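Local coordinates for protein voltage-sensor containing phosphatase (Ciona intestinalis, PDB 3V0D) that probably removes phosphate from phosphoinositide lipids under the control of membrane voltage, through a PTEN-like phosphatase domain joined to a C2 domain, at residues C288-W293 / E309-P314. The protein carries 1 engineered substitution. Residues are numbered along the deposited sequence; the frame is centred on the assembly and turned at random.
Sequences CPFYFW and EEIDNP
A single antiparallel beta bridge pairs Tyr291, on an edge strand of the four-stranded sheet of the C2 beta-sandwich, with Asp312 in the loop that follows strand 303-307. Two backbone bonds close this hydrogen-bonded pair: Tyr291 N donates to Asp312 O at 3.1 Å, and Asp312 N returns a bond of 2.8 Å to Tyr291 O. Phe290 CA adds a C-H...O contact to Asp312 O.

The two bridged side chains lie on one side. With its CG between the backbone N and the carbonyl carbon (chi1 65°), Tyr291 lays its ring across the aspartate, whose CB makes a CH-pi contact 3.5 Å from the ring centroid. Asp312 OD1 sits 3.4 Å from Tyr291 CE1, the carboxylate plane turned 59° from the ring. A short acidic side chain suits this place: its methylene packs on the aromatic face while OD1 is hydrogen-bonded to Ser177 OG. Tyrosine likewise combines a flat apolar surface with a hydroxyl that bonds His95 O.

Asn313 lies at the rim of the same ring, its ND2 3.6 Å from Tyr291 CE2. That nitrogen donates a hydrogen bond to Pro289 O at 3.1 Å, from above the carbonyl plane, while Asn313 OD1 accepts from Tyr285 N; the amide thus ties the loop at Asn313 to the segment leading into the strand by both its ends.

The other face of the strand is apolar: there Phe290 CB meets Pro314 CD at 3.6 Å and Ile311 CG2 at 3.8 Å. The Phe290 ring stacks with Phe274 of strand 269-276, and Phe292 and Ile311 reach Val329 of strand 328-335 in the sandwich interior. On the polar side, helix 176-191 meets the bridge through Ser177, joining the loop and strand 290-295 to the phosphatase domain.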
ATOM      1  N   CYS A 288      -1.314  14.925  -0.202  1.00 16.80           N
ATOM      2  CA  CYS A 288      -2.725  15.321  -0.212  1.00 16.86           C
ATOM      3  C   CYS A 288      -3.389  14.988   1.109  1.00 16.16           C
ATOM      4  O   CYS A 288      -2.865  14.175   1.888  1.00 16.46           O
ATOM      5  CB  CYS A 288      -3.481  14.695  -1.404  1.00 17.21           C
ATOM      6  SG  CYS A 288      -3.653  12.903  -1.326  1.00 17.42           S
ATOM      7  N   PRO A 289      -4.554  15.590   1.380  1.00 16.17           N
ATOM      8  CA  PRO A 289      -5.276  15.238   2.607  1.00 16.64           C
ATOM      9  C   PRO A 289      -5.668  13.774   2.711  1.00 15.37           C
ATOM     10  O   PRO A 289      -5.438  13.191   3.759  1.00 16.06           O
ATOM     11  CB  PRO A 289      -6.491  16.166   2.581  1.00 17.98           C
ATOM     12  CG  PRO A 289      -5.970  17.398   1.857  1.00 18.12           C
ATOM     13  CD  PRO A 289      -5.101  16.822   0.756  1.00 17.03           C
ATOM     14  N   PHE A 290      -6.248  13.157   1.670  1.00 14.77           N
ATOM     15  CA  PHE A 290      -6.629  11.751   1.790  1.00 14.38           C
ATOM     16  C   PHE A 290      -6.729  11.113   0.419  1.00 13.64           C
ATOM     17  O   PHE A 290      -6.984  11.805  -0.570  1.00 14.35           O
ATOM     18  CB  PHE A 290      -7.921  11.566   2.618  1.00 15.14           C
ATOM     19  CG  PHE A 290      -9.128  12.340   2.135  1.00 15.19           C
ATOM     20  CD1 PHE A 290     -10.085  11.748   1.326  1.00 15.41           C
ATOM     21  CD2 PHE A 290      -9.360  13.646   2.584  1.00 15.96           C
ATOM     22  CE1 PHE A 290     -11.228  12.443   0.908  1.00 15.92           C
ATOM     23  CE2 PHE A 290     -10.468  14.350   2.158  1.00 16.46           C
ATOM     24  CZ  PHE A 290     -11.411  13.755   1.342  1.00 16.52           C
ATOM     25  N   TYR A 291      -6.488   9.805   0.375  1.00 13.52           N
ATOM     26  CA  TYR A 291      -6.430   9.082  -0.910  1.00 13.64           C
ATOM     27  C   TYR A 291      -6.693   7.618  -0.639  1.00 13.56           C
ATOM     28  O   TYR A 291      -6.692   7.181   0.526  1.00 14.06           O
ATOM     29  CB  TYR A 291      -5.083   9.298  -1.624  1.00 13.74           C
ATOM     30  CG  TYR A 291      -3.859   8.734  -0.903  1.00 13.97           C
ATOM     31  CD1 TYR A 291      -3.222   7.574  -1.377  1.00 14.30           C
ATOM     32  CD2 TYR A 291      -3.343   9.329   0.264  1.00 13.89           C
ATOM     33  CE1 TYR A 291      -2.128   7.048  -0.750  1.00 14.35           C
ATOM     34  CE2 TYR A 291      -2.248   8.805   0.906  1.00 14.81           C
ATOM     35  CZ  TYR A 291      -1.648   7.640   0.411  1.00 14.45           C
ATOM     36  OH  TYR A 291      -0.561   7.155   1.102  1.00 15.37           O
ATOM     37  N   PHE A 292      -6.874   6.821  -1.696  1.00 13.48           N
ATOM     38  CA  PHE A 292      -6.998   5.379  -1.529  1.00 13.75           C
ATOM     39  C   PHE A 292      -6.814   4.687  -2.870  1.00 14.05           C
ATOM     40  O   PHE A 292      -7.003   5.289  -3.927  1.00 14.41           O
ATOM     41  CB  PHE A 292      -8.351   4.975  -0.880  1.00 14.66           C
ATOM     42  CG  PHE A 292      -9.546   5.457  -1.617  1.00 14.82           C
ATOM     43  CD1 PHE A 292     -10.081   4.735  -2.689  1.00 16.24           C
ATOM     44  CD2 PHE A 292     -10.188   6.620  -1.193  1.00 15.98           C
ATOM     45  CE1 PHE A 292     -11.231   5.178  -3.329  1.00 17.86           C
ATOM     46  CE2 PHE A 292     -11.350   7.056  -1.822  1.00 17.26           C
ATOM     47  CZ  PHE A 292     -11.851   6.360  -2.892  1.00 17.30           C
ATOM     48  N   TRP A 293      -6.546   3.382  -2.794  1.00 14.07           N
ATOM     49  CA  TRP A 293      -6.513   2.482  -3.943  1.00 14.12           C
ATOM     50  C   TRP A 293      -7.617   1.458  -3.872  1.00 13.99           C
ATOM     51  O   TRP A 293      -7.972   0.974  -2.790  1.00 14.86           O
ATOM     52  CB  TRP A 293      -5.210   1.709  -3.977  1.00 14.18           C
ATOM     53  CG  TRP A 293      -3.985   2.501  -4.256  1.00 14.30           C
ATOM     54  CD1 TRP A 293      -3.255   3.284  -3.396  1.00 14.62           C
ATOM     55  CD2 TRP A 293      -3.258   2.491  -5.479  1.00 14.37           C
ATOM     56  NE1 TRP A 293      -2.119   3.758  -4.016  1.00 15.00           N
ATOM     57  CE2 TRP A 293      -2.108   3.279  -5.301  1.00 14.58           C
ATOM     58  CE3 TRP A 293      -3.469   1.869  -6.719  1.00 15.90           C
ATOM     59  CZ2 TRP A 293      -1.160   3.452  -6.300  1.00 16.08           C
ATOM     60  CZ3 TRP A 293      -2.529   2.040  -7.712  1.00 17.89           C
ATOM     61  CH2 TRP A 293      -1.384   2.827  -7.493  1.00 18.12           C
ATOM     62  N   GLU A 309     -11.075   4.399   8.763  1.00 19.61           N
ATOM     63  CA  GLU A 309      -9.906   3.538   8.956  1.00 20.48           C
ATOM     64  C   GLU A 309      -9.411   2.905   7.662  1.00 18.99           C
ATOM     65  O   GLU A 309      -8.317   2.358   7.625  1.00 20.25           O
ATOM     66  CB  GLU A 309     -10.312   2.418   9.920  0.52 21.80           C
ATOM     67  CG  GLU A 309     -10.639   2.861  11.344  0.52 24.44           C
ATOM     68  CD  GLU A 309     -11.859   3.797  11.521  0.52 24.44           C
ATOM     69  OE1 GLU A 309     -11.705   4.713  12.391  0.52 23.64           O
ATOM     70  OE2 GLU A 309     -12.939   3.607  10.852  0.52 21.48           O
ATOM     71  N   GLU A 310     -10.252   2.951   6.636  1.00 17.96           N
ATOM     72  CA  GLU A 310      -9.961   2.350   5.331  0.70 17.24           C
ATOM     73  C   GLU A 310      -9.444   3.327   4.300  1.00 16.25           C
ATOM     74  O   GLU A 310      -9.229   2.947   3.157  1.00 16.53           O
ATOM     75  CB  GLU A 310     -11.217   1.696   4.770  0.70 17.88           C
ATOM     76  CG  GLU A 310     -11.678   0.436   5.472  0.70 20.14           C
ATOM     77  CD  GLU A 310     -12.983  -0.021   4.887  0.70 22.26           C
ATOM     78  OE1 GLU A 310     -12.985  -1.028   4.150  0.70 24.62           O
ATOM     79  OE2 GLU A 310     -14.009   0.648   5.129  0.70 21.55           O
ATOM     80  N   ILE A 311      -9.226   4.582   4.697  1.00 16.04           N
ATOM     81  CA  ILE A 311      -8.762   5.625   3.776  1.00 15.94           C
ATOM     82  C   ILE A 311      -7.350   6.051   4.195  1.00 14.90           C
ATOM     83  O   ILE A 311      -7.073   6.157   5.392  1.00 16.20           O
ATOM     84  CB  ILE A 311      -9.737   6.828   3.809  1.00 15.67           C
ATOM     85  CG1 ILE A 311     -11.142   6.383   3.424  1.00 17.10           C
ATOM     86  CG2 ILE A 311      -9.251   7.963   2.879  1.00 16.04           C
ATOM     87  CD1 ILE A 311     -12.257   7.397   3.758  1.00 18.44           C
ATOM     88  N   ASP A 312      -6.470   6.278   3.218  1.00 14.75           N
ATOM     89  CA  ASP A 312      -5.096   6.632   3.520  1.00 14.50           C
ATOM     90  C   ASP A 312      -5.011   8.086   3.929  1.00 14.57           C
ATOM     91  O   ASP A 312      -5.303   9.013   3.164  1.00 14.63           O
ATOM     92  CB  ASP A 312      -4.180   6.357   2.320  1.00 14.31           C
ATOM     93  CG  ASP A 312      -4.224   4.897   1.867  1.00 14.16           C
ATOM     94  OD1 ASP A 312      -4.078   4.651   0.659  1.00 14.43           O
ATOM     95  OD2 ASP A 312      -4.352   4.015   2.746  1.00 16.08           O
ATOM     96  N   ASN A 313      -4.542   8.236   5.173  1.00 15.04           N
ATOM     97  CA  ASN A 313      -4.235   9.460   5.941  1.00 15.62           C
ATOM     98  C   ASN A 313      -5.229   9.609   7.109  1.00 16.45           C
ATOM     99  O   ASN A 313      -4.803   9.713   8.263  1.00 17.35           O
ATOM    100  CB  ASN A 313      -4.065  10.755   5.127  1.00 15.53           C
ATOM    101  CG  ASN A 313      -2.851  10.704   4.201  1.00 15.25           C
ATOM    102  OD1 ASN A 313      -1.899   9.942   4.428  1.00 16.26           O
ATOM    103  ND2 ASN A 313      -2.859  11.563   3.190  1.00 15.75           N
ATOM    104  N   PRO A 314      -6.556   9.546   6.854  1.00 16.53           N
ATOM    105  CA  PRO A 314      -7.510   9.509   7.970  1.00 17.50           C
ATOM    106  C   PRO A 314      -7.364   8.233   8.805  1.00 19.08           C
ATOM    107  O   PRO A 314      -7.856   8.200   9.934  1.00 20.55           O
ATOM    108  CB  PRO A 314      -8.874   9.523   7.265  1.00 17.82           C
ATOM    109  CG  PRO A 314      -8.615  10.190   5.938  1.00 17.15           C
ATOM    110  CD  PRO A 314      -7.263   9.594   5.560  1.00 16.51           C
TER